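Long-range contacts in BT_4661 (Bacteroides thetaiotaomicron, PDB 4AK2), which probably binds heparin and heparan sulphate at the cell surface as a SusE-like polysaccharide-binding protein, of which this chain is the C-terminal ligand-binding part: residues N15-T19 against Y127-V131; D26-A32 against V111-M117; Y242-M247 against W275-K279. One frame throughout, in Å; residues are numbered along the deposited sequence.

Interaction 1 (N15-T19 against Y127-V131); sequences NLGLT and YTPFV
Leu16 reaches across to Phe130 and Pro129 with one methyl branch, in the first of the apolar contacts that carry this pairing of two loops: its CD1 lies 4.0 Å from Phe130 CD2, with CE2 almost as near, and equally close to the backbone CA of Pro129, while its CB rests against Thr128 CG2. Leu18 uses the same branch, CD1 standing 3.8 Å from Pro129 CB and also close to CD of that ring, the leucine crossing the proline at about a right angle. The Thr128 methyl is shared, since CG2 meets Leu18 CD1 at 4.0 Å as well. Phe130 presents its ring to Leu16 because CG sits between the backbone N and the carbonyl carbon (chi1 65°), and these two side chains also cross at about a right angle.

Neither segment is a regular element where they touch. The loop between strand 10-11 and strand 27-30 meets the one running from strand 105-115 to strand 131-134, in which the peptide before Pro129 is cis. The contact buries 222 Å² in total, a modest area in keeping with its place at the surface.

Two polar atoms find partners on Arg29 of strand 27-30. With Thr128 CG2 anti to the backbone N (chi1 -60° for OG1), the hydroxyl is directed elsewhere, and OG1 is hydrogen-bonded to Arg29 NH1; Asn15 OD1 accepts from the backbone N of Arg29.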
loop_
_atom_site.group_PDB
_atom_site.type_symbol
_atom_site.label_atom_id
_atom_site.label_comp_id
_atom_site.label_asym_id
_atom_site.label_seq_id
_atom_site.Cartn_x
_atom_site.Cartn_y
_atom_site.Cartn_z
ATOM N N ASN A 15 -14.282 1.520 -3.167
ATOM C CA ASN A 15 -15.452 0.670 -3.338
ATOM C C ASN A 15 -15.601 -0.300 -2.151
ATOM O O ASN A 15 -16.151 -1.388 -2.329
ATOM C CB ASN A 15 -15.402 -0.087 -4.678
ATOM C CG ASN A 15 -14.312 -1.143 -4.704
ATOM O OD1 ASN A 15 -13.453 -1.205 -3.822
ATOM N ND2 ASN A 15 -14.352 -1.986 -5.739
ATOM N N LEU A 16 -15.124 0.109 -0.961
ATOM C CA LEU A 16 -15.098 -0.698 0.255
ATOM C C LEU A 16 -16.184 -0.274 1.241
ATOM O O LEU A 16 -16.300 -0.897 2.278
ATOM C CB LEU A 16 -13.714 -0.632 0.951
ATOM C CG LEU A 16 -12.437 -0.930 0.125
ATOM C CD1 LEU A 16 -11.195 -0.877 1.001
ATOM C CD2 LEU A 16 -12.558 -2.289 -0.505
ATOM N N GLY A 17 -16.968 0.763 0.911
ATOM C CA GLY A 17 -18.013 1.276 1.819
ATOM C C GLY A 17 -17.475 2.125 2.960
ATOM O O GLY A 17 -18.181 2.379 3.946
ATOM N N LEU A 18 -16.218 2.570 2.819
ATOM C CA LEU A 18 -15.563 3.379 3.828
ATOM C C LEU A 18 -15.847 4.868 3.642
ATOM O O LEU A 18 -15.682 5.389 2.505
ATOM C CB LEU A 18 -14.053 3.111 3.836
ATOM C CG LEU A 18 -13.667 1.670 4.204
ATOM C CD1 LEU A 18 -12.202 1.435 3.955
ATOM C CD2 LEU A 18 -14.004 1.456 5.689
ATOM N N THR A 19 -16.260 5.557 4.725
ATOM C CA THR A 19 -16.617 6.958 4.612
ATOM C C THR A 19 -16.122 7.718 5.829
ATOM O O THR A 19 -15.903 7.103 6.888
ATOM C CB THR A 19 -18.140 7.164 4.549
ATOM O OG1 THR A 19 -18.740 6.602 5.718
ATOM C CG2 THR A 19 -18.723 6.541 3.285
ATOM N N TYR A 127 -7.760 -6.907 4.404
ATOM C CA TYR A 127 -7.685 -5.725 5.248
ATOM C C TYR A 127 -8.614 -4.681 4.605
ATOM O O TYR A 127 -8.506 -4.415 3.395
ATOM C CB TYR A 127 -6.256 -5.165 5.230
ATOM C CG TYR A 127 -5.248 -6.007 5.997
ATOM C CD1 TYR A 127 -4.614 -7.099 5.418
ATOM C CD2 TYR A 127 -4.954 -5.724 7.322
ATOM C CE1 TYR A 127 -3.703 -7.862 6.110
ATOM C CE2 TYR A 127 -4.047 -6.474 8.048
ATOM C CZ TYR A 127 -3.427 -7.569 7.434
ATOM O OH TYR A 127 -2.529 -8.356 8.157
ATOM N N THR A 128 -9.482 -4.101 5.406
ATOM C CA THR A 128 -10.403 -3.065 4.900
ATOM C C THR A 128 -10.302 -1.893 5.857
ATOM O O THR A 128 -10.928 -1.940 6.936
ATOM C CB THR A 128 -11.845 -3.608 4.839
ATOM O OG1 THR A 128 -11.890 -4.734 3.964
ATOM C CG2 THR A 128 -12.830 -2.527 4.361
ATOM N N PRO A 129 -9.589 -0.821 5.515
ATOM C CA PRO A 129 -8.885 -0.555 4.260
ATOM C C PRO A 129 -7.623 -1.383 4.134
ATOM O O PRO A 129 -6.984 -1.754 5.102
ATOM C CB PRO A 129 -8.511 0.943 4.401
ATOM C CG PRO A 129 -8.311 1.121 5.890
ATOM C CD PRO A 129 -9.391 0.278 6.498
ATOM N N PHE A 130 -7.269 -1.617 2.868
ATOM C CA PHE A 130 -6.007 -2.328 2.541
ATOM C C PHE A 130 -4.852 -1.398 2.316
ATOM O O PHE A 130 -3.739 -1.870 2.010
ATOM C CB PHE A 130 -6.182 -3.337 1.422
ATOM C CG PHE A 130 -6.529 -2.721 0.084
ATOM C CD1 PHE A 130 -5.490 -2.315 -0.793
ATOM C CD2 PHE A 130 -7.859 -2.569 -0.339
ATOM C CE1 PHE A 130 -5.794 -1.792 -2.037
ATOM C CE2 PHE A 130 -8.168 -2.032 -1.577
ATOM C CZ PHE A 130 -7.123 -1.638 -2.416
ATOM N N VAL A 131 -5.033 -0.086 2.434
ATOM C CA VAL A 131 -3.955 0.885 2.427
ATOM C C VAL A 131 -3.895 1.450 3.851
ATOM O O VAL A 131 -4.857 2.125 4.297
ATOM C CB VAL A 131 -4.150 2.006 1.423
ATOM C CG1 VAL A 131 -2.931 2.937 1.399
ATOM C CG2 VAL A 131 -4.408 1.437 0.002
#

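Interaction 2 (D26-A32 against V111-M117); sequences DQFRIEA and VFFHFSM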
loop_
_atom_site.group_PDB
_atom_site.type_symbol
_atom_site.label_atom_id
_atom_site.label_comp_id
_atom_site.label_asym_id
_atom_site.label_seq_id
_atom_site.Cartn_x
_atom_site.Cartn_y
_atom_site.Cartn_z
ATOM N N ASP A 26 -7.426 6.426 -1.805
ATOM C CA ASP A 26 -8.222 5.979 -2.948
ATOM C C ASP A 26 -7.855 4.532 -3.250
ATOM O O ASP A 26 -6.669 4.236 -3.543
ATOM C CB ASP A 26 -7.982 6.880 -4.158
ATOM C CG ASP A 26 -8.641 8.236 -4.033
ATOM O OD1 ASP A 26 -9.490 8.427 -3.126
ATOM O OD2 ASP A 26 -8.316 9.114 -4.868
ATOM N N GLN A 27 -8.801 3.622 -3.101
ATOM C CA GLN A 27 -8.474 2.188 -3.103
ATOM C C GLN A 27 -9.658 1.349 -3.500
ATOM O O GLN A 27 -10.785 1.620 -3.109
ATOM C CB GLN A 27 -7.924 1.797 -1.723
ATOM C CG GLN A 27 -8.981 1.787 -0.599
ATOM C CD GLN A 27 -8.321 1.798 0.759
ATOM O OE1 GLN A 27 -7.898 0.782 1.269
ATOM N NE2 GLN A 27 -8.269 3.004 1.377
ATOM N N PHE A 28 -9.400 0.351 -4.362
ATOM C CA PHE A 28 -10.433 -0.464 -4.973
ATOM C C PHE A 28 -10.099 -1.923 -4.911
ATOM O O PHE A 28 -9.003 -2.316 -5.282
ATOM C CB PHE A 28 -10.649 -0.021 -6.449
ATOM C CG PHE A 28 -11.114 1.397 -6.502
ATOM C CD1 PHE A 28 -10.208 2.451 -6.502
ATOM C CD2 PHE A 28 -12.476 1.696 -6.432
ATOM C CE1 PHE A 28 -10.655 3.780 -6.429
ATOM C CE2 PHE A 28 -12.917 3.028 -6.361
ATOM C CZ PHE A 28 -12.024 4.045 -6.339
ATOM N N ARG A 29 -11.039 -2.708 -4.417
ATOM C CA ARG A 29 -10.889 -4.143 -4.354
ATOM C C ARG A 29 -11.629 -4.782 -5.508
ATOM O O ARG A 29 -12.769 -4.430 -5.826
ATOM C CB ARG A 29 -11.438 -4.683 -3.006
ATOM C CG ARG A 29 -11.446 -6.216 -2.954
ATOM C CD ARG A 29 -11.642 -6.720 -1.531
ATOM N NE ARG A 29 -10.436 -6.524 -0.732
ATOM C CZ ARG A 29 -10.381 -6.007 0.502
ATOM N NH1 ARG A 29 -11.487 -5.558 1.174
ATOM N NH2 ARG A 29 -9.190 -5.929 1.078
ATOM N N ILE A 30 -10.977 -5.761 -6.118
ATOM C CA ILE A 30 -11.635 -6.693 -7.035
ATOM C C ILE A 30 -11.960 -7.919 -6.188
ATOM O O ILE A 30 -11.053 -8.559 -5.635
ATOM C CB ILE A 30 -10.742 -7.058 -8.241
ATOM C CG1 ILE A 30 -10.331 -5.777 -8.994
ATOM C CG2 ILE A 30 -11.476 -8.042 -9.143
ATOM C CD1 ILE A 30 -9.040 -5.131 -8.555
ATOM N N GLU A 31 -13.254 -8.218 -6.049
ATOM C CA GLU A 31 -13.712 -9.277 -5.154
ATOM C C GLU A 31 -13.150 -10.642 -5.570
ATOM O O GLU A 31 -12.869 -10.885 -6.746
ATOM C CB GLU A 31 -15.248 -9.338 -5.132
ATOM C CG GLU A 31 -15.853 -9.891 -6.439
ATOM C CD GLU A 31 -17.390 -9.902 -6.422
ATOM O OE1 GLU A 31 -17.994 -10.171 -5.343
ATOM O OE2 GLU A 31 -17.996 -9.631 -7.482
ATOM N N ALA A 32 -13.018 -11.534 -4.595
ATOM C CA ALA A 32 -12.579 -12.889 -4.832
ATOM C C ALA A 32 -13.399 -13.513 -5.963
ATOM O O ALA A 32 -14.640 -13.442 -5.959
ATOM C CB ALA A 32 -12.689 -13.697 -3.560
ATOM N N VAL A 111 -3.403 5.802 -6.467
ATOM C CA VAL A 111 -4.603 5.004 -6.383
ATOM C C VAL A 111 -4.182 3.554 -6.219
ATOM O O VAL A 111 -3.290 3.090 -6.971
ATOM C CB VAL A 111 -5.563 5.205 -7.580
ATOM C CG1 VAL A 111 -6.825 4.345 -7.436
ATOM C CG2 VAL A 111 -5.885 6.679 -7.758
ATOM N N PHE A 112 -4.798 2.809 -5.328
ATOM C CA PHE A 112 -4.415 1.472 -4.990
ATOM C C PHE A 112 -5.489 0.467 -5.344
ATOM O O PHE A 112 -6.694 0.786 -5.351
ATOM C CB PHE A 112 -4.125 1.392 -3.501
ATOM C CG PHE A 112 -3.024 2.304 -3.030
ATOM C CD1 PHE A 112 -3.318 3.608 -2.622
ATOM C CD2 PHE A 112 -1.712 1.856 -2.873
ATOM C CE1 PHE A 112 -2.335 4.436 -2.127
ATOM C CE2 PHE A 112 -0.717 2.702 -2.400
ATOM C CZ PHE A 112 -1.032 4.001 -1.966
ATOM N N PHE A 113 -5.043 -0.756 -5.625
ATOM C CA PHE A 113 -5.910 -1.868 -6.005
ATOM C C PHE A 113 -5.575 -3.120 -5.259
ATOM O O PHE A 113 -4.411 -3.380 -5.005
ATOM C CB PHE A 113 -5.816 -2.141 -7.531
ATOM C CG PHE A 113 -6.314 -1.009 -8.349
ATOM C CD1 PHE A 113 -5.468 0.062 -8.669
ATOM C CD2 PHE A 113 -7.627 -0.991 -8.812
ATOM C CE1 PHE A 113 -5.944 1.173 -9.410
ATOM C CE2 PHE A 113 -8.122 0.105 -9.548
ATOM C CZ PHE A 113 -7.271 1.180 -9.874
ATOM N N HIS A 114 -6.600 -3.892 -4.903
ATOM C CA HIS A 114 -6.393 -5.216 -4.296
ATOM C C HIS A 114 -7.216 -6.217 -5.022
ATOM O O HIS A 114 -8.446 -6.078 -5.135
ATOM C CB HIS A 114 -6.839 -5.225 -2.818
ATOM C CG HIS A 114 -6.704 -6.605 -2.168
ATOM N ND1 HIS A 114 -7.716 -7.237 -1.530
ATOM C CD2 HIS A 114 -5.613 -7.476 -2.130
ATOM C CE1 HIS A 114 -7.291 -8.428 -1.071
ATOM N NE2 HIS A 114 -6.013 -8.591 -1.452
ATOM N N PHE A 115 -6.579 -7.257 -5.553
ATOM C CA PHE A 115 -7.278 -8.365 -6.231
ATOM C C PHE A 115 -7.399 -9.455 -5.171
ATOM O O PHE A 115 -6.427 -10.168 -4.893
ATOM C CB PHE A 115 -6.547 -8.802 -7.492
ATOM C CG PHE A 115 -7.353 -9.653 -8.450
ATOM C CD1 PHE A 115 -8.621 -10.195 -8.138
ATOM C CD2 PHE A 115 -6.818 -9.900 -9.714
ATOM C CE1 PHE A 115 -9.334 -10.956 -9.077
ATOM C CE2 PHE A 115 -7.507 -10.667 -10.646
ATOM C CZ PHE A 115 -8.761 -11.189 -10.325
ATOM N N SER A 116 -8.570 -9.590 -4.571
ATOM C CA SER A 116 -8.750 -10.556 -3.493
ATOM C C SER A 116 -8.887 -11.985 -4.034
ATOM O O SER A 116 -9.103 -12.182 -5.232
ATOM C CB SER A 116 -9.962 -10.199 -2.645
ATOM O OG SER A 116 -9.861 -10.932 -1.442
ATOM N N MET A 117 -8.763 -12.980 -3.148
ATOM C CA MET A 117 -8.934 -14.372 -3.527
ATOM C C MET A 117 -9.154 -15.225 -2.290
ATOM O O MET A 117 -8.838 -14.810 -1.169
ATOM C CB MET A 117 -7.702 -14.888 -4.274
ATOM C CG MET A 117 -6.484 -15.140 -3.400
ATOM S SD MET A 117 -5.049 -15.693 -4.329
ATOM C CE MET A 117 -5.622 -17.264 -4.970
#
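Ile30 lays its CG2 methyl against Phe115, 3.6 Å from CE1, the two side chains crossing at a slant. CG2 is anti to the backbone N, which turns this methyl to the ring, whereas CD1 swings back over the neighbouring strand to lie 3.6 Å from the carbonyl O of His114. On the same face, Phe28 CB packs on Phe113 CD2, and Phe28 CD1 meets Val111 CG1 at 4.0 Å near the plane of the Phe28 ring.

The backbones form a parallel pair, strand 27-30 beside strand 111-115, with axes 4.6 Å apart and their directions differing by 17°. Strand 27-30 is the outermost of a four-stranded mixed sheet, in which the other neighbour of 105-115 is 89-98. Five main-chain bonds join the pair, from Phe112 N to Asp26 O at the start to Ser116 N to Ile30 O beyond the last bridge; Ile30 N to His114 O is the shortest, at 2.7 Å.

On the face bearing Gln27, Phe112, Arg29 and His114, one polar side-chain bond spans the strands. Arg29 NE donates to His114 ND1 over 2.9 Å, nearly straight at 166°. The donor lies in the imidazole plane and the acceptor in the guanidinium plane, although the planes themselves stand 85° apart. Acceptance at ND1 is consistent with this nitrogen being unprotonated. The guanidinium is further fixed by Tyr127 O on NH2, while the His114 ring meets that of Phe130.

Interaction 3 (Y242-M247 against W275-K279); sequences YANGAM and WFDTK
Gly245 and Phe276 exchange two main-chain hydrogen bonds, the mark of an antiparallel hydrogen-bonded pair: Phe276 N to Gly245 O at 2.8 Å, and Gly245 N to Phe276 O at 3.1 Å, the latter donor lying in the carbonyl plane on a lone pair. Ala246 and Trp275 follow as a non-hydrogen-bonded pair. These bridges join strand 241-254 to strand 268-276 within the larger mixed sheet.

Past the strand ends, water takes over. Asn244 and Asp277 run alongside each other in the same direction, with amide and carboxylate planes 60° apart. Water 2 donates to Asn244 OD1 and to Asp277 OD2, the latter at 2.7 Å, and accepts from Trp275 NE1 in the indole plane. Water 3 links Asn244 ND2 to OD2 again, and water 1 gathers Ala243 O, Asn244 ND2 and Thr278 N. Asp277 OD1 instead accepts from Lys279 N at 2.8 Å, forming an Asx turn. Replacement of Asp277 by an alanine would probably leave waters 2 and 3 without their shared acceptor and set the turn at Lys279 N free to relax.

The packing lies farther out. Thr278 CG2 meets the Tyr242 ring off-centre, near CG, in a CH-pi contact 4.2 Å from the centroid. Ala243 CB lies 3.8 Å from Phe276 CB, and Met247 CB meets Phe276 CE2 in the ring plane at 3.9 Å; the ring of Phe276 also stacks on Trp236.

Direct backbone bonds therefore fix the strand register, while the diverging ends are joined through three waters, two of them held by the Asp277 carboxylate.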
loop_
_atom_site.group_PDB
_atom_site.type_symbol
_atom_site.label_atom_id
_atom_site.label_comp_id
_atom_site.label_asym_id
_atom_site.label_seq_id
_atom_site.Cartn_x
_atom_site.Cartn_y
_atom_site.Cartn_z
ATOM N N TYR A 242 11.835 12.079 6.338
ATOM C CA TYR A 242 10.900 10.991 6.635
ATOM C C TYR A 242 10.459 10.275 5.350
ATOM O O TYR A 242 10.336 10.915 4.287
ATOM C CB TYR A 242 9.661 11.520 7.388
ATOM C CG TYR A 242 9.955 11.742 8.824
ATOM C CD1 TYR A 242 9.878 10.684 9.727
ATOM C CD2 TYR A 242 10.267 13.018 9.319
ATOM C CE1 TYR A 242 10.134 10.879 11.078
ATOM C CE2 TYR A 242 10.528 13.219 10.665
ATOM C CZ TYR A 242 10.444 12.154 11.544
ATOM O OH TYR A 242 10.693 12.377 12.873
ATOM N N ALA A 243 10.163 8.992 5.477
ATOM C CA ALA A 243 9.508 8.275 4.387
ATOM C C ALA A 243 8.231 9.008 3.986
ATOM O O ALA A 243 7.442 9.429 4.870
ATOM C CB ALA A 243 9.168 6.837 4.745
ATOM N N ASN A 244 8.010 9.156 2.683
ATOM C CA ASN A 244 6.791 9.693 2.128
ATOM C C ASN A 244 6.571 8.883 0.869
ATOM O O ASN A 244 7.154 9.162 -0.194
ATOM C CB ASN A 244 6.877 11.199 1.862
ATOM C CG ASN A 244 5.567 11.765 1.438
ATOM O OD1 ASN A 244 5.042 11.413 0.387
ATOM N ND2 ASN A 244 5.013 12.623 2.283
ATOM N N GLY A 245 5.853 7.790 0.998
ATOM C CA GLY A 245 5.842 6.754 -0.022
ATOM C C GLY A 245 5.136 5.511 0.440
ATOM O O GLY A 245 4.551 5.497 1.540
ATOM N N ALA A 246 5.137 4.465 -0.368
ATOM C CA ALA A 246 4.309 3.294 -0.128
ATOM C C ALA A 246 5.121 2.011 -0.209
ATOM O O ALA A 246 5.897 1.826 -1.174
ATOM C CB ALA A 246 3.154 3.237 -1.115
ATOM N N MET A 247 4.948 1.103 0.730
ATOM C CA MET A 247 5.645 -0.194 0.802
ATOM C C MET A 247 4.690 -1.339 0.712
ATOM O O MET A 247 3.632 -1.374 1.407
ATOM C CB MET A 247 6.500 -0.267 2.074
ATOM C CG MET A 247 7.363 -1.547 2.196
ATOM S SD MET A 247 6.506 -3.026 2.792
ATOM C CE MET A 247 6.392 -2.644 4.536
ATOM N N TRP A 275 1.288 3.202 3.491
ATOM C CA TRP A 275 1.557 4.503 2.934
ATOM C C TRP A 275 2.032 5.416 4.019
ATOM O O TRP A 275 1.218 5.765 4.937
ATOM C CB TRP A 275 0.337 5.046 2.195
ATOM C CG TRP A 275 0.474 6.413 1.591
ATOM C CD1 TRP A 275 1.582 7.243 1.541
ATOM C CD2 TRP A 275 -0.598 7.149 0.944
ATOM N NE1 TRP A 275 1.265 8.437 0.891
ATOM C CE2 TRP A 275 -0.035 8.428 0.522
ATOM C CE3 TRP A 275 -1.945 6.886 0.699
ATOM C CZ2 TRP A 275 -0.812 9.395 -0.111
ATOM C CZ3 TRP A 275 -2.715 7.843 0.056
ATOM C CH2 TRP A 275 -2.155 9.078 -0.350
ATOM N N PHE A 276 3.291 5.799 4.046
ATOM C CA PHE A 276 3.903 6.682 5.033
ATOM C C PHE A 276 3.765 8.118 4.597
ATOM O O PHE A 276 4.126 8.501 3.493
ATOM C CB PHE A 276 5.421 6.403 5.140
ATOM C CG PHE A 276 5.765 4.965 5.400
ATOM C CD1 PHE A 276 5.901 4.447 6.698
ATOM C CD2 PHE A 276 6.031 4.103 4.324
ATOM C CE1 PHE A 276 6.239 3.131 6.925
ATOM C CE2 PHE A 276 6.361 2.780 4.554
ATOM C CZ PHE A 276 6.468 2.281 5.844
ATOM N N ASP A 277 3.237 8.965 5.500
ATOM C CA ASP A 277 3.213 10.429 5.279
ATOM C C ASP A 277 3.051 11.105 6.644
ATOM O O ASP A 277 2.133 10.761 7.412
ATOM C CB ASP A 277 2.039 10.805 4.350
ATOM C CG ASP A 277 2.084 12.226 3.845
ATOM O OD1 ASP A 277 2.420 13.138 4.615
ATOM O OD2 ASP A 277 1.691 12.427 2.677
ATOM N N THR A 278 3.968 12.009 6.952
ATOM C CA THR A 278 3.890 12.760 8.206
ATOM C C THR A 278 2.604 13.598 8.361
ATOM O O THR A 278 2.304 14.026 9.483
ATOM C CB THR A 278 5.102 13.694 8.413
ATOM O OG1 THR A 278 5.273 14.521 7.283
ATOM C CG2 THR A 278 6.365 12.918 8.691
ATOM N N LYS A 279 1.869 13.819 7.274
ATOM C CA LYS A 279 0.630 14.584 7.351
ATOM C C LYS A 279 -0.532 13.735 7.861
ATOM O O LYS A 279 -1.574 14.281 8.201
ATOM C CB LYS A 279 0.274 15.170 5.962
ATOM C CG LYS A 279 1.184 16.246 5.416
ATOM C CD LYS A 279 1.416 17.334 6.426
HETATM O O HOH W 1 6.255 11.998 5.149
HETATM O O HOH W 2 2.305 11.053 0.404
HETATM O O HOH W 3 2.792 14.643 1.492
#

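How the interactions relate
From the N terminus, the chain passes 15-19 and enters strand 27-30, whose pairing with 111-117 closes interaction 2. Only afterwards does it reach 127-131 and close interaction 1, so the second closure lies wholly within the span of the first. Interaction 3 follows in series, closing a shorter loop between strands 241-254 and 268-276. Interactions 1 and 2 have centres 9 Å apart and share Arg29 and Gln27 as direct neighbours of the 127-131 loop. Interaction 3 is about 20 Å from interaction 2, centre to centre, yet Phe112 of strand 105-115 touches both Trp275 and Ala246, joining the four-stranded sheet to the larger one. Within the larger sheet, Val131 on Trp275 links interactions 1 and 3.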